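Local structure of uncharacterized protein (5J5L) at residues A4-D9 / G119-I124; T15-L20 / V81-A86; Q43-I48 / L104-A109; A72-K77 / K130-S135; S112-L117 / Q138-A143. The protein binds arachidonic acid inside a bundle of helices and is probably a cell wall mannoprotein recognised by the host's antibody response. All coordinates share one frame; numbering follows the deposited sequence.

Contact 1. Residues A4-D9 / G119-I124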
# COMPACT_ATOMS: atom_id res chain seq x y z
N ALA A 4 7.17 17.64 -3.51
CA ALA A 4 7.98 16.81 -4.40
C ALA A 4 8.49 15.56 -3.67
O ALA A 4 8.50 14.48 -4.24
CB ALA A 4 9.12 17.59 -4.98
N THR A 5 8.90 15.71 -2.42
CA THR A 5 9.34 14.57 -1.62
C THR A 5 8.22 13.54 -1.44
O THR A 5 8.44 12.33 -1.58
CB THR A 5 9.89 15.02 -0.25
OG1 THR A 5 10.97 15.92 -0.44
CG2 THR A 5 10.38 13.82 0.57
N ILE A 6 7.02 14.01 -1.12
CA ILE A 6 5.88 13.13 -0.96
C ILE A 6 5.60 12.41 -2.30
O ILE A 6 5.35 11.20 -2.30
CB ILE A 6 4.63 13.90 -0.49
CG1 ILE A 6 4.87 14.47 0.91
CG2 ILE A 6 3.40 13.00 -0.53
CD1 ILE A 6 3.85 15.51 1.32
N LEU A 7 5.66 13.12 -3.42
CA LEU A 7 5.38 12.48 -4.72
C LEU A 7 6.42 11.39 -5.02
O LEU A 7 6.06 10.30 -5.48
CB LEU A 7 5.35 13.49 -5.85
CG LEU A 7 4.21 14.51 -5.75
CD1 LEU A 7 4.37 15.62 -6.76
CD2 LEU A 7 2.87 13.83 -5.92
N SER A 8 7.68 11.69 -4.76
CA SER A 8 8.75 10.72 -4.95
C SER A 8 8.50 9.51 -4.03
O SER A 8 8.67 8.35 -4.46
CB SER A 8 10.11 11.37 -4.67
OG SER A 8 11.17 10.44 -4.81
N ASP A 9 8.10 9.77 -2.79
CA ASP A 9 7.80 8.71 -1.83
C ASP A 9 6.68 7.80 -2.34
O ASP A 9 6.74 6.59 -2.19
CB ASP A 9 7.33 9.27 -0.48
CG ASP A 9 8.43 9.93 0.32
OD1 ASP A 9 9.65 9.75 0.05
OD2 ASP A 9 8.05 10.63 1.29
N GLY A 119 -4.43 9.29 6.17
CA GLY A 119 -4.79 10.30 7.17
C GLY A 119 -3.88 11.52 7.15
O GLY A 119 -4.36 12.67 7.25
N ALA A 120 -2.58 11.27 7.03
CA ALA A 120 -1.59 12.34 6.99
C ALA A 120 -1.70 13.19 5.72
O ALA A 120 -1.53 14.41 5.76
CB ALA A 120 -0.18 11.77 7.14
N LEU A 121 -2.03 12.55 4.60
CA LEU A 121 -2.20 13.26 3.33
C LEU A 121 -3.51 14.05 3.32
O LEU A 121 -3.56 15.18 2.82
CB LEU A 121 -2.17 12.29 2.14
CG LEU A 121 -0.85 11.57 1.90
CD1 LEU A 121 -1.03 10.57 0.78
CD2 LEU A 121 0.28 12.53 1.62
N GLN A 122 -4.55 13.47 3.90
CA GLN A 122 -5.81 14.21 4.06
C GLN A 122 -5.58 15.49 4.84
O GLN A 122 -6.21 16.50 4.56
CB GLN A 122 -6.87 13.37 4.77
CG GLN A 122 -7.44 12.25 3.91
CD GLN A 122 -8.42 11.37 4.67
OE1 GLN A 122 -9.32 11.86 5.35
NE2 GLN A 122 -8.24 10.04 4.55
N ASP A 123 -4.66 15.45 5.81
CA ASP A 123 -4.48 16.59 6.72
C ASP A 123 -3.93 17.81 5.99
O ASP A 123 -4.25 18.95 6.36
CB ASP A 123 -3.57 16.21 7.91
CG ASP A 123 -4.34 15.48 9.05
OD1 ASP A 123 -5.59 15.60 9.14
OD2 ASP A 123 -3.68 14.79 9.86
N ILE A 124 -3.15 17.58 4.94
CA ILE A 124 -2.49 18.65 4.20
C ILE A 124 -3.11 18.96 2.83
O ILE A 124 -2.75 19.96 2.20
CB ILE A 124 -0.97 18.39 4.07
CG1 ILE A 124 -0.69 17.11 3.28
CG2 ILE A 124 -0.34 18.35 5.45
CD1 ILE A 124 0.79 16.89 3.04
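Ile6 meets two residues of helical segment 119-124, sending one branch to each. Its CG2 methyl lies against Leu121 CD2 at 3.8 Å, the two side chains sliding past each other in opposite directions. The longer CG1-CD1 arm instead runs end-on into Ile124, where Ile6 CD1 and Ile124 CD1 touch tip to tip, also at 3.8 Å. No polar atoms bridge the segments, and the backbones stay well apart, with Ile6 CA 9.1 Å from Leu121 CA. Long aliphatic chains therefore span the gap. The division of labour on Ile6 follows from its first torsion (chi1 -65°), which keeps CG1 beside the backbone N and turns CG2 anti to it. Ile124 holds CG1 between N and the carbonyl carbon, the crowded position (chi1 63°), and this swings its CD1 out to Ile6. A backbone hydrogen bond with Leu61 and side-chain contacts with Thr58 and Leu61 fix Ile124 further. The antiparallel helices 3-26 and 100-124 approach here near one end of the bundle. Val69 of helix 63-89 packs on both Ile6 and Leu121, while Ala55 of helix 31-56 and Leu73 of helix 63-89 also touch Leu121.

Contact 2. Residues T15-L20 / V81-A86. With ACD (arachidonic acid), chain B.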
# COMPACT_ATOMS: atom_id res chain seq x y z
N THR A 15 6.27 1.47 -7.09
CA THR A 15 7.26 0.51 -7.57
C THR A 15 7.33 -0.74 -6.69
O THR A 15 7.33 -1.86 -7.21
CB THR A 15 8.63 1.19 -7.74
OG1 THR A 15 8.47 2.26 -8.66
CG2 THR A 15 9.66 0.22 -8.29
N ASP A 16 7.35 -0.55 -5.36
CA ASP A 16 7.36 -1.67 -4.42
C ASP A 16 6.18 -2.62 -4.64
O ASP A 16 6.35 -3.84 -4.65
CB ASP A 16 7.27 -1.19 -2.97
CG ASP A 16 8.49 -0.40 -2.49
OD1 ASP A 16 9.62 -0.52 -3.05
OD2 ASP A 16 8.31 0.33 -1.47
N ILE A 17 4.98 -2.04 -4.78
CA ILE A 17 3.76 -2.82 -4.95
C ILE A 17 3.85 -3.66 -6.22
O ILE A 17 3.52 -4.85 -6.21
CB ILE A 17 2.50 -1.94 -4.98
CG1 ILE A 17 2.26 -1.30 -3.60
CG2 ILE A 17 1.27 -2.76 -5.37
CD1 ILE A 17 1.37 -0.07 -3.64
N ASN A 18 4.29 -3.05 -7.31
CA ASN A 18 4.33 -3.76 -8.58
C ASN A 18 5.38 -4.86 -8.57
O ASN A 18 5.17 -5.92 -9.15
CB ASN A 18 4.48 -2.77 -9.71
CG ASN A 18 3.22 -1.94 -9.89
OD1 ASN A 18 2.09 -2.45 -9.75
ND2 ASN A 18 3.39 -0.66 -10.16
N THR A 19 6.47 -4.63 -7.85
CA THR A 19 7.46 -5.69 -7.64
C THR A 19 6.87 -6.85 -6.83
O THR A 19 7.04 -8.01 -7.20
CB THR A 19 8.72 -5.13 -6.97
OG1 THR A 19 9.26 -4.09 -7.80
CG2 THR A 19 9.76 -6.22 -6.75
N LEU A 20 6.16 -6.55 -5.76
CA LEU A 20 5.49 -7.61 -5.00
C LEU A 20 4.55 -8.46 -5.85
O LEU A 20 4.52 -9.68 -5.74
CB LEU A 20 4.69 -7.02 -3.84
CG LEU A 20 5.45 -6.80 -2.55
CD1 LEU A 20 4.54 -6.11 -1.55
CD2 LEU A 20 5.96 -8.11 -1.96
N VAL A 81 -5.25 -3.16 -5.54
CA VAL A 81 -6.25 -4.17 -5.81
C VAL A 81 -5.64 -5.32 -6.64
O VAL A 81 -5.85 -6.50 -6.32
CB VAL A 81 -7.48 -3.59 -6.52
CG1 VAL A 81 -8.40 -4.71 -7.00
CG2 VAL A 81 -8.22 -2.64 -5.59
N THR A 82 -4.87 -4.98 -7.66
CA THR A 82 -4.19 -6.00 -8.48
C THR A 82 -3.26 -6.87 -7.63
O THR A 82 -3.23 -8.11 -7.76
CB THR A 82 -3.42 -5.34 -9.65
OG1 THR A 82 -4.35 -4.70 -10.54
CG2 THR A 82 -2.60 -6.37 -10.44
N SER A 83 -2.50 -6.23 -6.74
CA SER A 83 -1.54 -6.94 -5.89
C SER A 83 -2.25 -7.86 -4.91
O SER A 83 -1.86 -9.04 -4.75
CB SER A 83 -0.63 -5.94 -5.16
OG SER A 83 0.51 -6.56 -4.61
N LEU A 84 -3.29 -7.35 -4.28
CA LEU A 84 -4.09 -8.15 -3.36
C LEU A 84 -4.75 -9.33 -4.09
O LEU A 84 -4.75 -10.46 -3.57
CB LEU A 84 -5.13 -7.29 -2.68
CG LEU A 84 -4.55 -6.29 -1.66
CD1 LEU A 84 -5.61 -5.32 -1.20
CD2 LEU A 84 -3.95 -7.04 -0.47
N ASP A 85 -5.28 -9.08 -5.29
CA ASP A 85 -5.86 -10.16 -6.10
C ASP A 85 -4.82 -11.25 -6.36
O ASP A 85 -5.12 -12.44 -6.33
CB ASP A 85 -6.38 -9.66 -7.46
CG ASP A 85 -7.69 -8.86 -7.34
OD1 ASP A 85 -8.36 -8.93 -6.29
OD2 ASP A 85 -8.07 -8.17 -8.32
N ALA A 86 -3.59 -10.83 -6.63
CA ALA A 86 -2.51 -11.76 -6.99
C ALA A 86 -2.10 -12.69 -5.86
O ALA A 86 -1.87 -13.87 -6.09
CB ALA A 86 -1.31 -11.00 -7.50
C1 ACD B . 5.46 -14.86 -2.57
C2 ACD B . 4.86 -14.43 -1.25
C3 ACD B . 4.01 -15.54 -0.68
C4 ACD B . 3.66 -15.27 0.78
C5 ACD B . 4.92 -15.01 1.58
C6 ACD B . 5.18 -13.88 2.27
C7 ACD B . 4.22 -12.73 2.40
C8 ACD B . 4.61 -11.54 1.54
C9 ACD B . 3.72 -10.73 0.94
C10 ACD B . 2.21 -10.91 0.97
C11 ACD B . 1.58 -10.02 2.01
C12 ACD B . 0.74 -9.00 1.77
C13 ACD B . 0.26 -8.50 0.42
C14 ACD B . 1.27 -7.44 0.00
C15 ACD B . 0.97 -6.35 -0.71
C16 ACD B . -0.41 -6.03 -1.19
C17 ACD B . -0.48 -4.55 -1.55
C18 ACD B . -0.38 -3.66 -0.32
C19 ACD B . -0.60 -2.21 -0.68
C20 ACD B . 0.06 -1.24 0.27
O1 ACD B . 4.78 -14.61 -3.56
O2 ACD B . 6.58 -15.40 -2.62
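Helices 3-26 and 63-89 run in the same direction and come close at Ile17 and Ser83, whose CA atoms are 6.8 Å apart, a short spacing that the small serine side chain permits. Ile17 uses its CG2 branch for the crossing: CG2 rests on Ser83 CB at 3.7 Å. With chi1 at -67°, the other branch, CG1-CD1, follows a different course and comes to 4.1 Å from C19 of arachidonic acid, so one residue serves both the interhelical seam and the lipid tail. Ser83 is shared in the same way. Its CB points toward helix 3-26, while OG, anti to the backbone N (chi1 -165°), sits 3.6 Å from ligand C16. That approach is to a methylene carbon, and the hydroxyl finds a polar partner in Thr21 OG1, through a weak hydrogen bond one turn further along helix 3-26. Leu20 makes a looser contact across the seam, with its CB 4.3 Å from Ser83 OG, and gives its CD1 methyl to the acyl chain, 3.7 Å from C15 at the C14=C15 double bond. Leu84 CD2 reaches C16 at 3.8 Å. Leu20, Ser83 and Leu84 thus line part of the pocket around the methyl-terminal third of the fatty acid, with Ile17 at its edge, and the surface they offer is almost wholly apolar. On the side of helix 31-56, Val40 and Leu44 pack on Leu20, and Leu44 also touches Ile17; on the side of helix 127-150, Ala143 and Ala147 pack against Leu84.

Contact 3. Residues Q43-I48 / L104-A109. With ACD (arachidonic acid), chain B.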
# COMPACT_ATOMS: atom_id res chain seq x y z
N GLN A 43 10.27 -3.76 2.87
CA GLN A 43 10.68 -2.50 2.21
C GLN A 43 9.45 -1.63 1.96
O GLN A 43 9.48 -0.41 2.20
CB GLN A 43 11.40 -2.78 0.90
CG GLN A 43 12.06 -1.55 0.29
CD GLN A 43 13.05 -0.88 1.23
OE1 GLN A 43 14.01 -1.51 1.71
NE2 GLN A 43 12.84 0.41 1.52
N LEU A 44 8.37 -2.25 1.50
CA LEU A 44 7.12 -1.54 1.27
C LEU A 44 6.61 -0.90 2.56
O LEU A 44 6.25 0.28 2.57
CB LEU A 44 6.05 -2.47 0.67
CG LEU A 44 4.62 -1.94 0.50
CD1 LEU A 44 4.60 -0.64 -0.27
CD2 LEU A 44 3.74 -2.99 -0.15
N GLU A 45 6.59 -1.67 3.64
CA GLU A 45 6.19 -1.12 4.95
C GLU A 45 7.01 0.12 5.33
O GLU A 45 6.46 1.14 5.74
CB GLU A 45 6.30 -2.18 6.05
CG GLU A 45 5.28 -3.30 5.98
CD GLU A 45 5.23 -4.16 7.24
OE1 GLU A 45 5.76 -3.75 8.29
OE2 GLU A 45 4.66 -5.27 7.21
N SER A 46 8.33 0.02 5.16
CA SER A 46 9.24 1.11 5.48
C SER A 46 8.95 2.34 4.61
O SER A 46 8.97 3.47 5.10
CB SER A 46 10.69 0.65 5.25
OG SER A 46 11.62 1.63 5.65
N ASP A 47 8.73 2.10 3.33
CA ASP A 47 8.46 3.17 2.37
C ASP A 47 7.13 3.88 2.65
O ASP A 47 7.04 5.11 2.48
CB ASP A 47 8.55 2.63 0.94
CG ASP A 47 9.99 2.24 0.53
OD1 ASP A 47 10.96 2.74 1.15
OD2 ASP A 47 10.16 1.43 -0.41
N ILE A 48 6.12 3.14 3.09
CA ILE A 48 4.84 3.74 3.45
C ILE A 48 5.05 4.62 4.69
O ILE A 48 4.60 5.76 4.73
CB ILE A 48 3.75 2.68 3.72
CG1 ILE A 48 3.36 1.95 2.41
CG2 ILE A 48 2.51 3.33 4.34
CD1 ILE A 48 2.60 0.67 2.61
N LEU A 104 -1.14 -12.81 6.63
CA LEU A 104 -2.15 -12.12 7.44
C LEU A 104 -1.49 -11.00 8.23
O LEU A 104 -2.01 -9.88 8.27
CB LEU A 104 -2.87 -13.09 8.35
CG LEU A 104 -4.04 -12.54 9.15
CD1 LEU A 104 -5.08 -11.94 8.21
CD2 LEU A 104 -4.65 -13.64 10.02
N SER A 105 -0.35 -11.29 8.84
CA SER A 105 0.38 -10.28 9.62
C SER A 105 0.74 -9.09 8.75
O SER A 105 0.58 -7.92 9.15
CB SER A 105 1.65 -10.89 10.23
OG SER A 105 2.37 -9.94 11.01
N ASP A 106 1.25 -9.38 7.55
CA ASP A 106 1.62 -8.38 6.59
C ASP A 106 0.42 -7.54 6.16
O ASP A 106 0.49 -6.31 6.12
CB ASP A 106 2.24 -9.01 5.33
CG ASP A 106 3.64 -9.56 5.54
OD1 ASP A 106 4.25 -9.39 6.62
OD2 ASP A 106 4.15 -10.17 4.56
N LEU A 107 -0.70 -8.20 5.87
CA LEU A 107 -1.91 -7.47 5.44
C LEU A 107 -2.37 -6.48 6.51
O LEU A 107 -2.69 -5.33 6.19
CB LEU A 107 -3.03 -8.43 5.10
CG LEU A 107 -2.88 -9.20 3.79
CD1 LEU A 107 -3.92 -10.31 3.75
CD2 LEU A 107 -3.03 -8.27 2.58
N ASN A 108 -2.40 -6.93 7.76
CA ASN A 108 -2.84 -6.05 8.85
C ASN A 108 -1.88 -4.87 9.04
O ASN A 108 -2.33 -3.73 9.23
CB ASN A 108 -3.01 -6.85 10.13
CG ASN A 108 -4.27 -7.67 10.13
OD1 ASN A 108 -5.35 -7.17 9.82
ND2 ASN A 108 -4.15 -8.95 10.49
N ALA A 109 -0.57 -5.12 8.96
CA ALA A 109 0.43 -4.05 9.05
C ALA A 109 0.29 -3.05 7.92
O ALA A 109 0.32 -1.84 8.13
CB ALA A 109 1.85 -4.62 9.07
C1 ACD B . 5.46 -14.86 -2.57
C2 ACD B . 4.86 -14.43 -1.25
C3 ACD B . 4.01 -15.54 -0.68
C4 ACD B . 3.66 -15.27 0.78
C5 ACD B . 4.92 -15.01 1.58
C6 ACD B . 5.18 -13.88 2.27
C7 ACD B . 4.22 -12.73 2.40
C8 ACD B . 4.61 -11.54 1.54
C9 ACD B . 3.72 -10.73 0.94
C10 ACD B . 2.21 -10.91 0.97
C11 ACD B . 1.58 -10.02 2.01
C12 ACD B . 0.74 -9.00 1.77
C13 ACD B . 0.26 -8.50 0.42
C14 ACD B . 1.27 -7.44 0.00
C15 ACD B . 0.97 -6.35 -0.71
C16 ACD B . -0.41 -6.03 -1.19
C17 ACD B . -0.48 -4.55 -1.55
C18 ACD B . -0.38 -3.66 -0.32
C19 ACD B . -0.60 -2.21 -0.68
C20 ACD B . 0.06 -1.24 0.27
O1 ACD B . 4.78 -14.61 -3.56
O2 ACD B . 6.58 -15.40 -2.62
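Glu45 and Ala109 mark the closest approach of two helical segments that run in the same direction, their CA atoms 7.7 Å apart. The glutamate crosses this gap with CG anti to the carbonyl carbon and an extended chain beyond it (chi1 -70°, chi2 -168°), laying its carboxylate on the alanine methyl: Glu45 OE2 is 3.4 Å from Ala109 CB. The same oxygen lies 4.2 Å from Asp106 OD1. The two acidic side chains cross at about a right angle without their charged atoms touching, and their carboxylate planes are 87° apart. Glu41 adds a third acid beside both, so the cluster would be expected to raise the proton affinity of its members. Lys113 packs its CE against Glu45, but its ammonium is engaged in a salt bridge elsewhere and probably offsets little of this charge. Asp106 OD2 is hydrogen-bonded to Gln38 NE2, which holds the group on the lipid side. There Asp106 OD2 approaches arachidonic acid C8 at 3.3 Å and Asp106 CB lies 3.5 Å from C11, placing a polar residue against the unsaturated middle of the chain. Further along the lipid these two helices offer aliphatic groups: Leu107 CD2 sits 3.9 Å from C12, and Ile48 CD1 reaches the terminal methyl, C20, at the same distance. Helices 31-56 and 100-124 thus meet directly, while Asp106, Leu107, Leu44 and Ile48 turn to the lipid lying alongside. Leu44 packs on Ile13 of helix 3-26, and Leu107 on Ala147 and Ile148 of helix 127-150.

Contact 4. Residues A72-K77 / K130-S135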
# COMPACT_ATOMS: atom_id res chain seq x y z
N ALA A 72 -1.73 10.92 -7.11
CA ALA A 72 -0.70 9.91 -6.93
C ALA A 72 -1.20 8.86 -5.95
O ALA A 72 -1.00 7.67 -6.17
CB ALA A 72 0.61 10.53 -6.46
N LEU A 73 -1.84 9.30 -4.86
CA LEU A 73 -2.36 8.34 -3.88
C LEU A 73 -3.46 7.48 -4.50
O LEU A 73 -3.43 6.23 -4.43
CB LEU A 73 -2.89 9.06 -2.64
CG LEU A 73 -3.46 8.17 -1.53
CD1 LEU A 73 -2.39 7.23 -0.99
CD2 LEU A 73 -4.03 9.04 -0.44
N LEU A 74 -4.43 8.14 -5.14
CA LEU A 74 -5.53 7.42 -5.78
C LEU A 74 -5.05 6.49 -6.90
O LEU A 74 -5.63 5.44 -7.13
CB LEU A 74 -6.57 8.39 -6.33
CG LEU A 74 -7.71 8.78 -5.39
CD1 LEU A 74 -7.24 8.99 -3.96
CD2 LEU A 74 -8.39 10.02 -5.94
N GLY A 75 -3.99 6.91 -7.59
CA GLY A 75 -3.37 6.07 -8.62
C GLY A 75 -2.82 4.77 -8.09
O GLY A 75 -2.70 3.79 -8.84
N LEU A 76 -2.50 4.72 -6.80
CA LEU A 76 -2.11 3.45 -6.17
C LEU A 76 -3.26 2.43 -6.08
O LEU A 76 -3.01 1.23 -6.00
CB LEU A 76 -1.52 3.68 -4.77
CG LEU A 76 -0.25 4.53 -4.67
CD1 LEU A 76 0.13 4.79 -3.21
CD2 LEU A 76 0.91 3.90 -5.43
N LYS A 77 -4.52 2.89 -6.11
CA LYS A 77 -5.65 2.01 -5.80
C LYS A 77 -5.70 0.77 -6.72
O LYS A 77 -5.75 -0.36 -6.22
CB LYS A 77 -6.98 2.79 -5.83
CG LYS A 77 -8.22 1.94 -5.53
CD LYS A 77 -9.48 2.53 -6.13
CE LYS A 77 -9.83 3.87 -5.51
NZ LYS A 77 -11.12 4.40 -6.05
N LYS A 130 -9.32 16.25 0.22
CA LYS A 130 -9.44 15.39 1.40
C LYS A 130 -10.59 14.40 1.26
O LYS A 130 -10.46 13.21 1.58
CB LYS A 130 -9.62 16.21 2.69
CG LYS A 130 -10.09 15.35 3.86
CD LYS A 130 -10.02 16.04 5.21
CE LYS A 130 -10.51 15.08 6.29
NZ LYS A 130 -10.65 15.75 7.61
N ASP A 131 -11.74 14.91 0.80
CA ASP A 131 -12.91 14.05 0.61
C ASP A 131 -12.62 12.98 -0.43
O ASP A 131 -12.95 11.80 -0.24
CB ASP A 131 -14.14 14.87 0.21
CG ASP A 131 -14.62 15.79 1.33
OD1 ASP A 131 -14.39 15.46 2.51
OD2 ASP A 131 -15.23 16.84 1.02
N THR A 132 -11.98 13.38 -1.52
CA THR A 132 -11.59 12.46 -2.59
C THR A 132 -10.64 11.38 -2.10
O THR A 132 -10.77 10.19 -2.45
CB THR A 132 -10.94 13.25 -3.74
OG1 THR A 132 -11.91 14.18 -4.25
CG2 THR A 132 -10.47 12.35 -4.84
N ILE A 133 -9.66 11.79 -1.29
CA ILE A 133 -8.72 10.84 -0.71
C ILE A 133 -9.42 9.87 0.24
O ILE A 133 -9.16 8.66 0.20
CB ILE A 133 -7.60 11.57 0.05
CG1 ILE A 133 -6.71 12.31 -0.95
CG2 ILE A 133 -6.80 10.57 0.89
CD1 ILE A 133 -5.75 13.30 -0.33
N ALA A 134 -10.27 10.41 1.10
CA ALA A 134 -11.04 9.59 2.03
C ALA A 134 -11.86 8.53 1.28
O ALA A 134 -11.85 7.37 1.66
CB ALA A 134 -11.93 10.45 2.88
N SER A 135 -12.52 8.95 0.21
CA SER A 135 -13.33 8.04 -0.61
C SER A 135 -12.49 6.93 -1.22
O SER A 135 -12.87 5.76 -1.14
CB SER A 135 -14.07 8.80 -1.71
OG SER A 135 -14.95 9.77 -1.16
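Leu73 and Leu74, consecutive on helix 63-89, each seize a different residue of segment 130-135. Leu73 extends with CG anti to the backbone N (chi1 180°) and drives its CD2 methyl across Ile133 at about a right angle, reaching Ile133 CG2 at 3.4 Å. That CG2 is the branch anti to the backbone N of Ile133; CG1 takes the place beside the nitrogen. Leu74 is less regular. Its chi1 of -91° departs from the usual staggered value, and the end of the side chain bends nearer to the opposite helix than its CB direction suggests. Its two methyls divide the contact: CD1 lies 4.0 Å from Ile133 CA, over the backbone, while CD2 crosses Thr132 and comes within 3.3 Å of Thr132 CG2. Both methyl pairs are tighter than ordinary van der Waals contact, which points to close packing, although the exact fit of Leu74 is doubtful. Thr132 offers its methyl to the leucine and keeps OG1 beside its own backbone N, where it makes a weak hydrogen bond to Thr128 O. Just after these leucines, Leu76 N and Lys77 N bond to Leu73 O and Leu74 O, three residues back, with a weak bond from Leu76 N to Ala72 O besides. The segment axes are 10.0 Å apart and nearly parallel. Lys77 adds a salt bridge to Asp139 further down helix 127-150. Gln122 and Ser118 of helix 100-124 pack on Ile133, and helix 3-26 covers Ala72 and Leu76 through Leu10 and Ile13.

Contact 5. Residues S112-L117 / Q138-A143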
# COMPACT_ATOMS: atom_id res chain seq x y z
N SER A 112 -2.84 -0.89 8.30
CA SER A 112 -2.62 0.12 9.33
C SER A 112 -1.74 1.26 8.83
O SER A 112 -2.05 2.47 9.03
CB SER A 112 -1.98 -0.52 10.57
OG SER A 112 -1.79 0.44 11.59
N LYS A 113 -0.64 0.89 8.20
CA LYS A 113 0.34 1.87 7.74
C LYS A 113 -0.21 2.71 6.57
O LYS A 113 0.02 3.93 6.52
CB LYS A 113 1.66 1.19 7.37
CG LYS A 113 2.39 0.59 8.57
CD LYS A 113 3.61 -0.19 8.14
CE LYS A 113 4.27 -0.86 9.34
NZ LYS A 113 4.69 0.12 10.38
N THR A 114 -0.96 2.07 5.68
CA THR A 114 -1.59 2.78 4.56
C THR A 114 -2.68 3.74 5.07
O THR A 114 -2.80 4.88 4.60
CB THR A 114 -2.20 1.80 3.56
OG1 THR A 114 -1.17 0.94 3.06
CG2 THR A 114 -2.87 2.54 2.37
N ASP A 115 -3.46 3.30 6.05
CA ASP A 115 -4.47 4.17 6.65
C ASP A 115 -3.83 5.41 7.29
O ASP A 115 -4.36 6.53 7.17
CB ASP A 115 -5.30 3.40 7.67
CG ASP A 115 -6.25 2.40 7.03
OD1 ASP A 115 -6.41 2.46 5.79
OD2 ASP A 115 -6.85 1.57 7.75
N ALA A 116 -2.68 5.22 7.96
CA ALA A 116 -1.98 6.33 8.58
C ALA A 116 -1.49 7.31 7.53
O ALA A 116 -1.54 8.53 7.72
CB ALA A 116 -0.82 5.83 9.43
N LEU A 117 -0.96 6.77 6.43
CA LEU A 117 -0.48 7.59 5.32
C LEU A 117 -1.64 8.42 4.76
O LEU A 117 -1.50 9.64 4.55
CB LEU A 117 0.15 6.75 4.21
CG LEU A 117 0.54 7.49 2.93
CD1 LEU A 117 1.47 8.66 3.19
CD2 LEU A 117 1.14 6.49 1.94
N GLN A 138 -11.39 4.46 1.52
CA GLN A 138 -12.49 3.50 1.78
C GLN A 138 -12.40 2.28 0.87
O GLN A 138 -12.59 1.14 1.30
CB GLN A 138 -13.86 4.14 1.60
CG GLN A 138 -14.28 5.13 2.66
CD GLN A 138 -15.70 5.59 2.41
OE1 GLN A 138 -15.92 6.63 1.80
NE2 GLN A 138 -16.66 4.78 2.83
N ASP A 139 -12.11 2.53 -0.41
CA ASP A 139 -11.99 1.44 -1.40
C ASP A 139 -10.76 0.58 -1.16
O ASP A 139 -10.81 -0.65 -1.27
CB ASP A 139 -11.96 2.03 -2.83
CG ASP A 139 -13.26 2.72 -3.22
OD1 ASP A 139 -14.34 2.42 -2.66
OD2 ASP A 139 -13.19 3.60 -4.11
N ILE A 140 -9.65 1.22 -0.83
CA ILE A 140 -8.43 0.51 -0.50
C ILE A 140 -8.66 -0.35 0.75
O ILE A 140 -8.29 -1.51 0.80
CB ILE A 140 -7.26 1.50 -0.29
CG1 ILE A 140 -6.89 2.17 -1.64
CG2 ILE A 140 -6.04 0.80 0.32
CD1 ILE A 140 -5.87 3.28 -1.53
N ASP A 141 -9.30 0.25 1.77
CA ASP A 141 -9.62 -0.50 2.99
C ASP A 141 -10.55 -1.70 2.74
O ASP A 141 -10.38 -2.76 3.33
CB ASP A 141 -10.23 0.43 4.05
CG ASP A 141 -9.21 1.35 4.69
OD1 ASP A 141 -8.01 0.99 4.76
OD2 ASP A 141 -9.61 2.45 5.12
N ALA A 142 -11.53 -1.53 1.86
CA ALA A 142 -12.41 -2.63 1.47
C ALA A 142 -11.61 -3.78 0.86
O ALA A 142 -11.87 -4.94 1.14
CB ALA A 142 -13.46 -2.16 0.48
N ALA A 143 -10.66 -3.44 -0.00
CA ALA A 143 -9.83 -4.46 -0.65
C ALA A 143 -8.96 -5.22 0.36
O ALA A 143 -8.87 -6.45 0.32
CB ALA A 143 -8.98 -3.85 -1.75
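Asp115 overlaps Asp141 carboxylate to carboxylate, the two groups arriving from opposite directions with their planes 89° apart. Asp115 OD1 and Asp141 OD1 are only 2.4 Å from each other, a separation that is doubtful in detail but too short for two fully charged acids, so one of them probably carries a proton. Asp141 OD1 also accepts a hydrogen bond from Gln111 NE2, one turn before Asp115, which helps to hold it in position and may lower the cost of bringing the acids together. The ends of both side chains lean into the gap although neither CB points straight across it. One residue earlier on each helix, the contact becomes apolar: Thr114 CG2 faces Ile140 CG2 at 4.2 Å, the side chains crossing at about a right angle. Thr114 directs its hydroxyl back to Leu110 O within its own helix and also touches arachidonic acid, making it part of the lipid pocket. Ile140 packs on Ile80 of helix 63-89. Helices 100-124 and 127-150 follow each other in sequence and run antiparallel, an α-helical hairpin with an acid pair at its partly exposed edge and apolar residues turned toward the lipid-filled core of the bundle.

Overall arrangement
Contacts 1 and 2 are the more buried ones, both on helix 3-26 but on opposite sides of the chain's centre, and only in contact 2 is every touching residue buried; contact 1 is purely aliphatic, whereas contact 2 pairs an isoleucine with a serine and borders the lipid. Contacts 3, 4 and 5 are partly buried. Helix 100-124 runs from the acids of contacts 3 and 5 to the aliphatic packing of contact 1. Arachidonic acid touches contacts 2, 3 and 5, and Leu84 and Leu107 join contacts 2 and 3 beside it. Contact 4, away from the ligand, adjoins contact 1 by apolar packing and contact 5 by a salt bridge.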